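Long-range contact in metagenomic carboxyl esterase MGS0156 (Uncultured organism, PDB 5D8M), which probably hydrolyses carboxylic ester bonds, acting as a carboxyl esterase: residues F37-M45 against S58-R66. Sequence-based numbering, arbitrary orientation.
Sequences FREIMTAIM and SDGDGILWR
Helix 34-48 of the alpha/beta core is covered on one flank by the loop 58-66, where Arg38 reaches from the helix to grip the backbone carbonyl of Leu64. Arg38 NH1 and NH2 both donate to Leu64 O, each at 2.9 Å and noticeably bent (143° and 146°); the oxygen lies in the guanidinium plane, while both nitrogens approach it from the same face of the carbonyl. This end-on pair and a salt bridge from NE to Glu70 together probably limit the turning of the group, and Arg66 CG lies over one of its faces. Replacing Arg38 by an alanine is likely to leave Leu64 O without both donors and deprive Glu70 of this salt bridge. Three waters extend the polar seam: one links Arg38 NH1, Thr42 OG1 and Ser58 O, another joins Thr42 O to Ser58 OG, and the third, weakly bonded to Arg38 NH1, meets Ser58 O, Gly60 O and Ile63 N. Thr42 OG1 donates to Arg38 O (2.7 Å) from above the carbonyl plane.

Alongside lies an apolar layer. Met41 and Ile63, the former a selenomethionine, meet tip to tip, CG to CD1 at 3.8 Å. Ile63 CG1 sits between its backbone N and carbonyl carbon (chi1 55°), leaving CG2 to pack against SE of selenomethionine Met45 at 3.7 Å. Leu64 CD1 lies 3.9 Å from CD2 of the Phe37 ring, the two side chains crossing at about a right angle.

Within the loop, a type II' turn spans Asp59 to Gly62, and Arg66 grips the Asp61 carboxylate side-on in a salt bridge, NE to OD1 and NH2 to OD2. Helix 324-338 packs against Phe37, Met41 and Met45, while backbone hydrogen bonds tie Ile63 to Asn296 and Trp65 to Tyr294, joining the loop to the segment just after strand 290-293.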
# COMPACT_ATOMS: atom_id res chain seq x y z
N PHE A 37 -0.21 14.95 -8.34
CA PHE A 37 -1.11 13.81 -8.13
C PHE A 37 -2.54 14.28 -7.80
O PHE A 37 -3.50 13.73 -8.35
CB PHE A 37 -0.56 12.89 -7.04
CG PHE A 37 -1.35 11.61 -6.88
CD1 PHE A 37 -1.18 10.55 -7.77
CD2 PHE A 37 -2.30 11.50 -5.89
CE1 PHE A 37 -1.93 9.37 -7.63
CE2 PHE A 37 -3.06 10.33 -5.74
CZ PHE A 37 -2.86 9.26 -6.61
N ARG A 38 -2.68 15.29 -6.93
CA ARG A 38 -4.01 15.84 -6.63
C ARG A 38 -4.70 16.35 -7.89
O ARG A 38 -5.89 16.11 -8.12
CB ARG A 38 -3.93 16.99 -5.60
CG ARG A 38 -5.28 17.68 -5.34
CD ARG A 38 -5.18 18.84 -4.32
NE ARG A 38 -4.54 18.43 -3.07
CZ ARG A 38 -5.14 17.80 -2.06
NH1 ARG A 38 -6.42 17.51 -2.14
NH2 ARG A 38 -4.44 17.47 -0.98
N GLU A 39 -3.93 17.04 -8.72
CA GLU A 39 -4.41 17.58 -9.97
C GLU A 39 -4.95 16.48 -10.90
O GLU A 39 -6.03 16.61 -11.46
CB GLU A 39 -3.26 18.33 -10.64
CG GLU A 39 -3.61 19.16 -11.86
CD GLU A 39 -2.42 20.01 -12.28
OE1 GLU A 39 -1.30 19.73 -11.80
OE2 GLU A 39 -2.61 20.98 -13.04
N ILE A 40 -4.18 15.41 -11.06
CA ILE A 40 -4.58 14.28 -11.88
C ILE A 40 -5.83 13.60 -11.32
O ILE A 40 -6.80 13.36 -12.06
CB ILE A 40 -3.43 13.26 -11.98
CG1 ILE A 40 -2.34 13.83 -12.89
CG2 ILE A 40 -3.93 11.91 -12.50
CD1 ILE A 40 -1.06 12.97 -12.94
N MSE A 41 -5.83 13.30 -10.02
CA MSE A 41 -6.95 12.56 -9.45
C MSE A 41 -8.22 13.40 -9.50
O MSE A 41 -9.31 12.92 -9.83
CB MSE A 41 -6.65 12.11 -8.02
CG MSE A 41 -7.65 11.12 -7.46
SE MSE A 41 -7.08 10.34 -5.77
CE MSE A 41 -8.77 9.40 -5.35
N THR A 42 -8.07 14.69 -9.22
CA THR A 42 -9.19 15.61 -9.25
C THR A 42 -9.84 15.74 -10.65
O THR A 42 -11.08 15.74 -10.77
CB THR A 42 -8.73 17.00 -8.74
OG1 THR A 42 -8.33 16.87 -7.36
CG2 THR A 42 -9.85 18.03 -8.84
N ALA A 43 -9.01 15.84 -11.69
CA ALA A 43 -9.48 15.90 -13.08
C ALA A 43 -10.16 14.60 -13.51
O ALA A 43 -11.17 14.63 -14.21
CB ALA A 43 -8.31 16.21 -14.02
N ILE A 44 -9.60 13.47 -13.06
CA ILE A 44 -10.19 12.16 -13.36
C ILE A 44 -11.62 12.09 -12.85
O ILE A 44 -12.54 11.67 -13.57
CB ILE A 44 -9.34 11.00 -12.74
CG1 ILE A 44 -8.09 10.77 -13.61
CG2 ILE A 44 -10.14 9.70 -12.63
CD1 ILE A 44 -7.14 9.74 -13.06
N MSE A 45 -11.83 12.54 -11.62
CA MSE A 45 -13.14 12.47 -11.02
C MSE A 45 -14.08 13.49 -11.62
O MSE A 45 -15.28 13.24 -11.72
CB MSE A 45 -13.04 12.64 -9.52
CG MSE A 45 -12.21 11.51 -8.91
SE MSE A 45 -11.88 11.70 -7.01
CE MSE A 45 -13.65 11.15 -6.36
N SER A 58 -14.09 15.87 -4.33
CA SER A 58 -12.63 15.99 -4.26
C SER A 58 -12.17 17.27 -3.55
O SER A 58 -10.97 17.45 -3.29
CB SER A 58 -12.03 15.94 -5.67
OG SER A 58 -12.48 17.03 -6.43
N ASP A 59 -13.12 18.15 -3.23
CA ASP A 59 -12.81 19.42 -2.58
C ASP A 59 -12.17 19.27 -1.20
O ASP A 59 -12.50 18.35 -0.46
CB ASP A 59 -14.07 20.28 -2.44
CG ASP A 59 -14.66 20.66 -3.78
OD1 ASP A 59 -14.01 20.41 -4.82
OD2 ASP A 59 -15.78 21.22 -3.80
N GLY A 60 -11.28 20.19 -0.87
CA GLY A 60 -10.64 20.20 0.43
C GLY A 60 -9.81 18.95 0.70
O GLY A 60 -8.93 18.60 -0.06
N ASP A 61 -10.13 18.28 1.80
CA ASP A 61 -9.43 17.07 2.21
C ASP A 61 -10.23 15.82 1.82
O ASP A 61 -9.83 14.72 2.18
CB ASP A 61 -9.19 17.09 3.73
CG ASP A 61 -8.37 18.27 4.18
OD1 ASP A 61 -7.25 18.47 3.64
OD2 ASP A 61 -8.85 19.01 5.07
N GLY A 62 -11.33 16.01 1.10
CA GLY A 62 -12.22 14.93 0.70
C GLY A 62 -11.57 13.66 0.15
O GLY A 62 -11.90 12.56 0.59
N ILE A 63 -10.67 13.79 -0.81
CA ILE A 63 -9.97 12.61 -1.30
C ILE A 63 -8.53 12.52 -0.80
O ILE A 63 -8.03 11.43 -0.51
CB ILE A 63 -9.97 12.53 -2.85
CG1 ILE A 63 -9.40 13.81 -3.49
CG2 ILE A 63 -11.39 12.21 -3.36
CD1 ILE A 63 -9.06 13.69 -5.02
N LEU A 64 -7.87 13.67 -0.68
CA LEU A 64 -6.46 13.72 -0.31
C LEU A 64 -6.22 14.83 0.67
O LEU A 64 -6.52 15.99 0.38
CB LEU A 64 -5.58 13.95 -1.54
CG LEU A 64 -5.62 12.88 -2.63
CD1 LEU A 64 -5.07 13.46 -3.94
CD2 LEU A 64 -4.77 11.66 -2.18
N TRP A 65 -5.67 14.49 1.84
CA TRP A 65 -5.40 15.48 2.88
C TRP A 65 -4.46 16.54 2.36
O TRP A 65 -3.54 16.23 1.60
CB TRP A 65 -4.79 14.84 4.13
CG TRP A 65 -5.76 14.04 4.92
CD1 TRP A 65 -5.90 12.68 4.91
CD2 TRP A 65 -6.73 14.54 5.84
NE1 TRP A 65 -6.90 12.31 5.78
CE2 TRP A 65 -7.44 13.43 6.35
CE3 TRP A 65 -7.08 15.83 6.27
CZ2 TRP A 65 -8.46 13.57 7.29
CZ3 TRP A 65 -8.11 15.96 7.21
CH2 TRP A 65 -8.78 14.83 7.70
N ARG A 66 -4.70 17.78 2.78
CA ARG A 66 -3.81 18.88 2.47
C ARG A 66 -2.82 19.10 3.60
O ARG A 66 -3.07 19.92 4.46
CB ARG A 66 -4.60 20.18 2.26
CG ARG A 66 -5.60 20.14 1.13
CD ARG A 66 -6.61 21.28 1.24
NE ARG A 66 -7.55 21.06 2.34
CZ ARG A 66 -8.54 21.88 2.66
NH1 ARG A 66 -8.74 22.99 1.97
NH2 ARG A 66 -9.35 21.59 3.68
O HOH W 1 -9.30 16.23 -1.42
O HOH W 2 -8.50 18.07 -4.55
O HOH W 3 -13.02 16.27 -9.13